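Local structure of FrpC operon protein (Neisseria meningitidis, 5EDF) at residues G33-W46 against P78-R92. The protein is an iron-regulated protein that binds FrpC and is putatively involved in adhesion, although its precise function is unknown. Residues are numbered along the deposited sequence; the frame is centred on the assembly and turned at random. Where two conformers were deposited one is given.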
ATOM      1  N   GLY A  33       7.465  13.440   4.455  1.00 11.53           N
ATOM      2  CA  GLY A  33       8.163  12.619   3.503  1.00 11.62           C
ATOM      3  C   GLY A  33       7.373  11.490   2.886  1.00 10.19           C
ATOM      4  O   GLY A  33       7.796  10.925   1.890  1.00 11.52           O
ATOM      5  N   TYR A  34       6.193  11.190   3.440  1.00 11.41           N
ATOM      6  CA  TYR A  34       5.281  10.214   2.838  1.00 10.08           C
ATOM      7  C   TYR A  34       4.362  10.829   1.796  1.00  9.00           C
ATOM      8  O   TYR A  34       3.512  10.143   1.270  1.00 10.17           O
ATOM      9  CB  TYR A  34       4.426   9.578   3.947  1.00 11.77           C
ATOM     10  CG  TYR A  34       5.221   8.684   4.868  1.00 10.53           C
ATOM     11  CD1 TYR A  34       5.719   7.450   4.443  1.00 12.91           C
ATOM     12  CD2 TYR A  34       5.512   9.080   6.161  1.00 12.49           C
ATOM     13  CE1 TYR A  34       6.464   6.644   5.301  1.00 12.38           C
ATOM     14  CE2 TYR A  34       6.227   8.265   7.002  1.00 12.41           C
ATOM     15  CZ  TYR A  34       6.701   7.050   6.575  1.00 12.50           C
ATOM     16  OH  TYR A  34       7.454   6.242   7.419  1.00 14.42           O
ATOM     17  N   LEU A  35       4.548  12.114   1.500  1.00 10.56           N
ATOM     18  CA  LEU A  35       3.652  12.885   0.624  1.00 10.10           C
ATOM     19  C   LEU A  35       4.310  13.365  -0.661  1.00 10.71           C
ATOM     20  O   LEU A  35       4.044  14.485  -1.124  1.00 11.52           O
ATOM     21  CB  LEU A  35       3.034  14.057   1.397  1.00 12.34           C
ATOM     22  CG  LEU A  35       2.275  13.675   2.684  1.00 11.80           C
ATOM     23  CD1 LEU A  35       1.997  14.935   3.510  1.00 13.66           C
ATOM     24  CD2 LEU A  35       1.017  12.881   2.391  1.00 12.99           C
ATOM     25  N   ALA A  36       5.119  12.517  -1.276  1.00 11.05           N
ATOM     26  CA  ALA A  36       5.880  12.910  -2.449  1.00 11.21           C
ATOM     27  C   ALA A  36       5.029  13.409  -3.616  1.00 13.24           C
ATOM     28  O   ALA A  36       5.501  14.223  -4.442  1.00 14.22           O
ATOM     29  CB  ALA A  36       6.822  11.778  -2.914  1.00 12.73           C
ATOM     30  N   ARG A  37       3.788  12.937  -3.741  1.00 12.66           N
ATOM     31  CA  ARG A  37       2.938  13.464  -4.828  1.00 12.51           C
ATOM     32  C   ARG A  37       2.454  14.908  -4.598  1.00 13.94           C
ATOM     33  O   ARG A  37       2.011  15.587  -5.542  1.00 16.04           O
ATOM     34  CB  ARG A  37       1.724  12.585  -5.083  1.00 12.65           C
ATOM     35  CG  ARG A  37       2.060  11.259  -5.669  1.00 13.59           C
ATOM     36  CD  ARG A  37       0.843  10.380  -5.850  1.00 15.22           C
ATOM     37  NE  ARG A  37       1.098   9.167  -6.597  1.00 15.21           N
ATOM     38  CZ  ARG A  37       1.048   9.043  -7.917  1.00 16.83           C
ATOM     39  NH1 ARG A  37       0.750  10.096  -8.686  1.00 21.17           N
ATOM     40  NH2 ARG A  37       1.261   7.876  -8.467  1.00 18.66           N
ATOM     41  N   TYR A  38       2.597  15.371  -3.376  1.00 12.94           N
ATOM     42  CA  TYR A  38       2.110  16.697  -2.972  1.00 12.95           C
ATOM     43  C   TYR A  38       3.271  17.659  -2.907  1.00 14.16           C
ATOM     44  O   TYR A  38       3.545  18.279  -1.883  1.00 13.84           O
ATOM     45  CB  TYR A  38       1.392  16.587  -1.627  1.00 12.63           C
ATOM     46  CG  TYR A  38       0.236  15.632  -1.538  1.00 14.85           C
ATOM     47  CD1 TYR A  38      -1.053  16.073  -1.486  1.00 16.68           C
ATOM     48  CD2 TYR A  38       0.438  14.280  -1.366  1.00 13.50           C
ATOM     49  CE1 TYR A  38      -2.135  15.202  -1.310  1.00 17.03           C
ATOM     50  CE2 TYR A  38      -0.626  13.417  -1.191  1.00 14.63           C
ATOM     51  CZ  TYR A  38      -1.893  13.874  -1.152  1.00 16.32           C
ATOM     52  OH  TYR A  38      -2.951  13.012  -0.993  1.00 17.96           O
ATOM     53  N   THR A  39       3.945  17.791  -4.041  1.00 15.07           N
ATOM     54  CA  THR A  39       5.162  18.578  -4.158  1.00 16.47           C
ATOM     55  C   THR A  39       5.098  19.414  -5.431  1.00 16.75           C
ATOM     56  O   THR A  39       4.243  19.172  -6.328  1.00 19.36           O
ATOM     57  CB  THR A  39       6.437  17.700  -4.174  1.00 18.74           C
ATOM     58  OG1 THR A  39       6.342  16.736  -5.253  1.00 21.26           O
ATOM     59  CG2 THR A  39       6.599  16.957  -2.917  1.00 15.96           C
ATOM     60  N   GLN A  40       6.004  20.381  -5.501  1.00 19.31           N
ATOM     61  CA  GLN A  40       6.207  21.183  -6.699  1.00 23.16           C
ATOM     62  C   GLN A  40       7.695  21.277  -6.987  1.00 27.50           C
ATOM     63  O   GLN A  40       8.518  21.072  -6.103  1.00 23.65           O
ATOM     64  CB  GLN A  40       5.606  22.569  -6.509  1.00 23.31           C
ATOM     65  CG  GLN A  40       4.099  22.567  -6.381  1.00 25.15           C
ATOM     66  CD  GLN A  40       3.529  23.948  -6.202  1.00 31.50           C
ATOM     67  OE1 GLN A  40       4.198  24.847  -5.700  1.00 36.73           O
ATOM     68  NE2 GLN A  40       2.286  24.128  -6.624  1.00 38.18           N
ATOM     69  N   ASP A  41       8.010  21.548  -8.254  1.00 30.12           N
ATOM     70  CA  ASP A  41       9.360  21.935  -8.721  1.00 29.84           C
ATOM     71  C   ASP A  41      10.455  20.912  -8.404  1.00 29.08           C
ATOM     72  O   ASP A  41      11.372  21.173  -7.620  1.00 29.67           O
ATOM     73  CB  ASP A  41       9.708  23.308  -8.169  1.00 30.58           C
ATOM     74  CG  ASP A  41       8.688  24.374  -8.573  1.00 39.87           C
ATOM     75  OD1 ASP A  41       8.010  24.195  -9.613  1.00 44.95           O
ATOM     76  OD2 ASP A  41       8.564  25.388  -7.850  1.00 45.09           O
ATOM     77  N   ASN A  42      10.300  19.742  -9.003  1.00 28.03           N
ATOM     78  CA  ASN A  42      11.221  18.611  -8.866  1.00 35.92           C
ATOM     79  C   ASN A  42      11.442  18.254  -7.408  1.00 32.54           C
ATOM     80  O   ASN A  42      12.573  18.062  -6.968  1.00 33.45           O
ATOM     81  CB  ASN A  42      12.558  18.884  -9.591  1.00 41.21           C
ATOM     82  CG  ASN A  42      13.309  17.588  -9.974  1.00 47.41           C
ATOM     83  OD1 ASN A  42      12.701  16.541 -10.212  1.00 47.42           O
ATOM     84  ND2 ASN A  42      14.637  17.672 -10.043  1.00 52.37           N
ATOM     85  N   ALA A  43      10.338  18.190  -6.658  1.00 27.17           N
ATOM     86  CA  ALA A  43      10.367  17.841  -5.248  1.00 26.58           C
ATOM     87  C   ALA A  43      11.218  18.805  -4.385  1.00 22.89           C
ATOM     88  O   ALA A  43      11.861  18.373  -3.433  1.00 26.23           O
ATOM     89  CB  ALA A  43      10.820  16.394  -5.073  1.00 30.69           C
ATOM     90  N   THR A  44      11.221  20.087  -4.742  1.00 26.97           N
ATOM     91  CA  THR A  44      11.926  21.135  -3.959  1.00 28.00           C
ATOM     92  C   THR A  44      10.960  21.934  -3.081  1.00 26.13           C
ATOM     93  O   THR A  44      11.379  22.660  -2.174  1.00 25.50           O
ATOM     94  CB  THR A  44      12.769  22.117  -4.837  1.00 27.69           C
ATOM     95  OG1 THR A  44      11.897  22.928  -5.642  1.00 30.38           O
ATOM     96  CG2 THR A  44      13.747  21.356  -5.684  1.00 35.35           C
ATOM     97  N   LYS A  45       9.665  21.820  -3.345  1.00 22.00           N
ATOM     98  CA  LYS A  45       8.681  22.495  -2.500  1.00 21.17           C
ATOM     99  C   LYS A  45       7.672  21.444  -2.064  1.00 18.78           C
ATOM    100  O   LYS A  45       7.070  20.766  -2.897  1.00 19.91           O
ATOM    101  CB  LYS A  45       7.981  23.620  -3.239  1.00 22.36           C
ATOM    102  CG  LYS A  45       8.916  24.769  -3.621  1.00 27.37           C
ATOM    103  CD  LYS A  45       8.184  25.819  -4.434  1.00 30.87           C
ATOM    104  CE  LYS A  45       9.102  26.988  -4.816  1.00 43.83           C
ATOM    105  NZ  LYS A  45      10.309  26.611  -5.643  1.00 51.62           N
ATOM    106  N   TRP A  46       7.503  21.290  -0.758  1.00 15.29           N
ATOM    107  CA  TRP A  46       6.714  20.209  -0.201  1.00 15.03           C
ATOM    108  C   TRP A  46       5.523  20.767   0.540  1.00 13.36           C
ATOM    109  O   TRP A  46       5.622  21.809   1.199  1.00 14.30           O
ATOM    110  CB  TRP A  46       7.574  19.335   0.728  1.00 15.04           C
ATOM    111  CG  TRP A  46       8.511  18.437  -0.029  1.00 14.19           C
ATOM    112  CD1 TRP A  46       9.537  18.817  -0.803  1.00 16.06           C
ATOM    113  CD2 TRP A  46       8.458  16.995  -0.096  1.00 13.87           C
ATOM    114  NE1 TRP A  46      10.162  17.714  -1.378  1.00 15.88           N
ATOM    115  CE2 TRP A  46       9.499  16.590  -0.953  1.00 13.36           C
ATOM    116  CE3 TRP A  46       7.619  16.020   0.457  1.00 13.51           C
ATOM    117  CZ2 TRP A  46       9.715  15.248  -1.268  1.00 14.51           C
ATOM    118  CZ3 TRP A  46       7.876  14.673   0.146  1.00 13.31           C
ATOM    119  CH2 TRP A  46       8.891  14.331  -0.685  1.00 13.30           C
ATOM    120  N   PRO A  78       9.788   6.799   3.812  1.00 11.32           N
ATOM    121  CA  PRO A  78       9.432   8.075   3.190  1.00 10.34           C
ATOM    122  C   PRO A  78      10.597   8.571   2.365  1.00 11.35           C
ATOM    123  O   PRO A  78      11.691   8.002   2.395  1.00 12.77           O
ATOM    124  CB  PRO A  78       9.235   8.977   4.398  1.00 12.27           C
ATOM    125  CG  PRO A  78      10.227   8.466   5.391  1.00 12.26           C
ATOM    126  CD  PRO A  78      10.267   7.004   5.186  1.00 13.25           C
ATOM    127  N   TYR A  79      10.370   9.669   1.641  1.00 11.39           N
ATOM    128  CA  TYR A  79      11.451  10.330   0.926  1.00 12.24           C
ATOM    129  C   TYR A  79      12.562  10.727   1.876  1.00 12.08           C
ATOM    130  O   TYR A  79      12.314  11.386   2.916  1.00 13.30           O
ATOM    131  CB  TYR A  79      10.883  11.562   0.212  1.00 11.56           C
ATOM    132  CG  TYR A  79      11.825  12.394  -0.628  1.00 11.91           C
ATOM    133  CD1 TYR A  79      11.731  12.390  -2.012  1.00 13.76           C
ATOM    134  CD2 TYR A  79      12.786  13.215  -0.039  1.00 12.89           C
ATOM    135  CE1 TYR A  79      12.554  13.182  -2.791  1.00 14.17           C
ATOM    136  CE2 TYR A  79      13.619  14.029  -0.817  1.00 14.23           C
ATOM    137  CZ  TYR A  79      13.502  14.006  -2.193  1.00 14.70           C
ATOM    138  OH  TYR A  79      14.311  14.795  -3.030  1.00 16.59           O
ATOM    139  N   ASN A  80      13.790  10.371   1.518  1.00 12.90           N
ATOM    140  CA  ASN A  80      14.960  10.786   2.289  1.00 14.16           C
ATOM    141  C   ASN A  80      16.154  10.945   1.363  1.00 16.04           C
ATOM    142  O   ASN A  80      16.072  10.636   0.162  1.00 15.02           O
ATOM    143  CB  ASN A  80      15.217   9.832   3.486  1.00 13.53           C
ATOM    144  CG  ASN A  80      15.588   8.431   3.068  1.00 15.45           C
ATOM    145  OD1 ASN A  80      16.341   8.241   2.116  1.00 15.44           O
ATOM    146  ND2 ASN A  80      15.108   7.454   3.805  1.00 16.19           N
ATOM    147  N   GLN A  81      17.285  11.428   1.884  1.00 15.27           N
ATOM    148  CA  GLN A  81      18.417  11.700   1.006  1.00 16.92           C
ATOM    149  C   GLN A  81      19.059  10.458   0.421  1.00 16.93           C
ATOM    150  O   GLN A  81      19.742  10.565  -0.599  1.00 21.56           O
ATOM    151  CB  GLN A  81      19.420  12.620   1.686  1.00 20.20           C
ATOM    152  CG  GLN A  81      18.919  14.036   1.830  1.00 23.62           C
ATOM    153  CD  GLN A  81      18.563  14.719   0.504  1.00 21.42           C
ATOM    154  OE1 GLN A  81      19.481  14.968  -0.339  1.00 22.86           O
ATOM    155  NE2 GLN A  81      17.254  15.046   0.313  1.00 17.37           N
ATOM    156  N   GLN A  82      18.868   9.310   1.056  1.00 16.79           N
ATOM    157  CA  GLN A  82      19.439   8.054   0.537  1.00 16.31           C
ATOM    158  C   GLN A  82      18.605   7.495  -0.604  1.00 17.08           C
ATOM    159  O   GLN A  82      19.162   6.974  -1.568  1.00 21.61           O
ATOM    160  CB  GLN A  82      19.575   7.028   1.664  1.00 21.31           C
ATOM    161  CG  GLN A  82      20.612   7.358   2.726  1.00 28.17           C
ATOM    162  CD  GLN A  82      20.200   8.483   3.675  1.00 35.38           C
ATOM    163  OE1 GLN A  82      19.098   8.473   4.240  1.00 36.86           O
ATOM    164  NE2 GLN A  82      21.096   9.456   3.861  1.00 41.95           N
ATOM    165  N   ASN A  83      17.286   7.621  -0.554  1.00 14.86           N
ATOM    166  CA  ASN A  83      16.419   7.020  -1.551  1.00 15.45           C
ATOM    167  C   ASN A  83      15.827   8.027  -2.545  1.00 13.02           C
ATOM    168  O   ASN A  83      15.027   7.631  -3.431  1.00 14.37           O
ATOM    169  CB  ASN A  83      15.293   6.217  -0.864  1.00 14.37           C
ATOM    170  CG  ASN A  83      14.301   7.123  -0.124  1.00 13.66           C
ATOM    171  OD1 ASN A  83      14.093   8.266  -0.529  1.00 13.38           O
ATOM    172  ND2 ASN A  83      13.635   6.591   0.920  1.00 14.02           N
ATOM    173  N   LYS A  84      16.181   9.303  -2.436  1.00 13.41           N
ATOM    174  CA  LYS A  84      15.501  10.325  -3.232  1.00 13.73           C
ATOM    175  C   LYS A  84      15.479  10.062  -4.749  1.00 13.81           C
ATOM    176  O   LYS A  84      14.511  10.431  -5.409  1.00 16.20           O
ATOM    177  CB  LYS A  84      16.056  11.724  -2.961  1.00 16.57           C
ATOM    178  CG  LYS A  84      17.508  11.932  -3.275  1.00 21.44           C
ATOM    179  CD  LYS A  84      17.940  13.425  -3.121  1.00 20.48           C
ATOM    180  CE  LYS A  84      17.395  14.356  -4.246  1.00 22.73           C
ATOM    181  NZ  LYS A  84      17.891  15.815  -4.163  1.00 27.89           N
ATOM    182  N   ALA A  85      16.554   9.506  -5.315  1.00 14.73           N
ATOM    183  CA  ALA A  85      16.566   9.286  -6.755  1.00 16.61           C
ATOM    184  C   ALA A  85      15.446   8.365  -7.210  1.00 16.22           C
ATOM    185  O   ALA A  85      14.942   8.512  -8.327  1.00 15.97           O
ATOM    186  CB  ALA A  85      17.910   8.748  -7.201  1.00 18.47           C
ATOM    187  N   HIS A  86      15.025   7.457  -6.329  1.00 14.69           N
ATOM    188  CA  HIS A  86      13.903   6.575  -6.637  1.00 15.10           C
ATOM    189  C   HIS A  86      12.602   7.358  -6.718  1.00 14.09           C
ATOM    190  O   HIS A  86      11.755   7.114  -7.600  1.00 15.14           O
ATOM    191  CB  HIS A  86      13.816   5.434  -5.645  1.00 14.46           C
ATOM    192  CG  HIS A  86      15.011   4.541  -5.686  1.00 16.42           C
ATOM    193  ND1 HIS A  86      15.156   3.549  -6.637  1.00 17.17           N
ATOM    194  CD2 HIS A  86      16.147   4.517  -4.943  1.00 18.50           C
ATOM    195  CE1 HIS A  86      16.325   2.951  -6.466  1.00 17.65           C
ATOM    196  NE2 HIS A  86      16.945   3.515  -5.445  1.00 20.49           N
ATOM    197  N   PHE A  87      12.414   8.308  -5.788  1.00 14.36           N
ATOM    198  CA  PHE A  87      11.256   9.209  -5.840  1.00 14.43           C
ATOM    199  C   PHE A  87      11.271  10.146  -7.035  1.00 15.05           C
ATOM    200  O   PHE A  87      10.217  10.422  -7.613  1.00 16.87           O
ATOM    201  CB  PHE A  87      11.126  10.012  -4.549  1.00 13.72           C
ATOM    202  CG  PHE A  87      10.559   9.225  -3.409  1.00 12.35           C
ATOM    203  CD1 PHE A  87       9.189   9.104  -3.279  1.00 12.72           C
ATOM    204  CD2 PHE A  87      11.361   8.598  -2.455  1.00 11.45           C
ATOM    205  CE1 PHE A  87       8.634   8.405  -2.224  1.00 12.50           C
ATOM    206  CE2 PHE A  87      10.794   7.871  -1.406  1.00 13.23           C
ATOM    207  CZ  PHE A  87       9.469   7.770  -1.278  1.00 12.24           C
ATOM    208  N   ILE A  88      12.443  10.643  -7.425  0.50 14.92           N
ATOM    209  CA  ILE A  88      12.515  11.520  -8.590  0.50 15.39           C
ATOM    210  C   ILE A  88      12.084  10.767  -9.853  0.50 16.83           C
ATOM    211  O   ILE A  88      11.330  11.287 -10.663  0.50 18.17           O
ATOM    212  CB  ILE A  88      13.928  12.098  -8.774  0.50 15.67           C
ATOM    213  CG1 ILE A  88      14.178  13.126  -7.677  0.50 18.98           C
ATOM    214  CG2 ILE A  88      14.075  12.721 -10.143  0.50 16.09           C
ATOM    215  CD1 ILE A  88      15.581  13.511  -7.499  0.50 16.82           C
ATOM    216  N   GLN A  89      12.574   9.548 -10.028  1.00 15.22           N
ATOM    217  CA  GLN A  89      12.129   8.717 -11.122  1.00 16.01           C
ATOM    218  C   GLN A  89      10.613   8.470 -11.086  1.00 16.28           C
ATOM    219  O   GLN A  89       9.909   8.568 -12.089  1.00 18.50           O
ATOM    220  CB  GLN A  89      12.922   7.412 -11.140  1.00 16.00           C
ATOM    221  CG  GLN A  89      12.551   6.471 -12.285  1.00 17.52           C
ATOM    222  CD  GLN A  89      13.011   6.983 -13.614  1.00 17.83           C
ATOM    223  OE1 GLN A  89      14.219   7.062 -13.863  1.00 21.78           O
ATOM    224  NE2 GLN A  89      12.058   7.336 -14.488  1.00 25.06           N
ATOM    225  N   PHE A  90      10.117   8.133  -9.909  1.00 15.69           N
ATOM    226  CA  PHE A  90       8.690   7.908  -9.698  1.00 16.35           C
ATOM    227  C   PHE A  90       7.872   9.131 -10.086  1.00 17.29           C
ATOM    228  O   PHE A  90       6.852   9.015 -10.743  1.00 18.72           O
ATOM    229  CB  PHE A  90       8.510   7.550  -8.218  1.00 17.12           C
ATOM    230  CG  PHE A  90       7.109   7.692  -7.702  1.00 17.61           C
ATOM    231  CD1 PHE A  90       6.171   6.739  -7.957  1.00 17.59           C
ATOM    232  CD2 PHE A  90       6.766   8.789  -6.926  1.00 17.81           C
ATOM    233  CE1 PHE A  90       4.881   6.888  -7.452  1.00 17.02           C
ATOM    234  CE2 PHE A  90       5.476   8.923  -6.431  1.00 17.47           C
ATOM    235  CZ  PHE A  90       4.557   7.980  -6.705  1.00 18.77           C
ATOM    236  N   LEU A  91       8.336  10.302  -9.701  1.00 16.48           N
ATOM    237  CA  LEU A  91       7.598  11.513 -10.038  1.00 19.03           C
ATOM    238  C   LEU A  91       7.624  11.838 -11.545  1.00 19.40           C
ATOM    239  O   LEU A  91       6.703  12.472 -12.067  1.00 26.96           O
ATOM    240  CB  LEU A  91       8.079  12.692  -9.196  1.00 18.56           C
ATOM    241  CG  LEU A  91       7.753  12.631  -7.704  1.00 20.52           C
ATOM    242  CD1 LEU A  91       8.442  13.761  -6.958  1.00 24.64           C
ATOM    243  CD2 LEU A  91       6.242  12.711  -7.519  1.00 24.40           C
ATOM    244  N   ARG A  92       8.629  11.347 -12.253  1.00 21.54           N
ATOM    245  CA  ARG A  92       8.692  11.542 -13.689  1.00 23.54           C
ATOM    246  C   ARG A  92       7.764  10.635 -14.472  1.00 26.33           C
ATOM    247  O   ARG A  92       7.028  11.107 -15.321  1.00 28.52           O
ATOM    248  CB  ARG A  92      10.123  11.344 -14.173  1.00 27.37           C
ATOM    249  CG  ARG A  92      11.048  12.394 -13.642  1.00 36.45           C
ATOM    250  CD  ARG A  92      12.450  12.211 -14.110  1.00 43.11           C
ATOM    251  NE  ARG A  92      13.351  13.228 -13.563  1.00 44.50           N
ATOM    252  CZ  ARG A  92      13.506  14.452 -14.058  1.00 51.52           C
ATOM    253  NH1 ARG A  92      12.821  14.852 -15.135  1.00 54.01           N
ATOM    254  NH2 ARG A  92      14.361  15.290 -13.476  1.00 56.05           N
TER
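The edge of Trp-46 points at the face of Tyr-79, an edge-to-face pair with the planes at 64°. CB of Tyr-79 lies 3.5 Å from Trp-46 CH2, and CG is equally near the same atom. From CG outward the ring atoms face Trp-46 CZ2, which sits over the ring centre. Lys-84 CA lies beyond the opposite face, toward the rim. CG of Tyr-79 stands anti to its backbone N (chi1 -179°), which turns the ring face toward the indole edge. CE1 also has the methyl of Ala-43 near it. At the tip, OH is hydrogen-bonded to Glu-10. Trp-46 NE1 donates to Ala-43 O at 2.7 Å, and Thr-39 CG2 lies over the indole face.

At its backbone, Tyr-79 N donates to Gly-33 O (2.9 Å, 166°). Pro-78 CB rests over the Tyr-34 ring, 3.7 Å from its centroid, a CH-pi contact. Ala-36 CB packs on Phe-87 CD1 at 3.6 Å. CD1 of Leu-91 reaches Ala-43 CB. Phe-90 CZ comes over one face of the Arg-37 guanidinium, the planes almost perpendicular; Arg-37 NE salt-bridges Asp-100.

Residues 33-34, the type I turn 35-38 and the bulged hairpin 39-46 pack on the loop after strand 73-77 and on helix 84-93. Phe-87 and Phe-90 also touch strands 61-70 and 98-105 of the large antiparallel sheet.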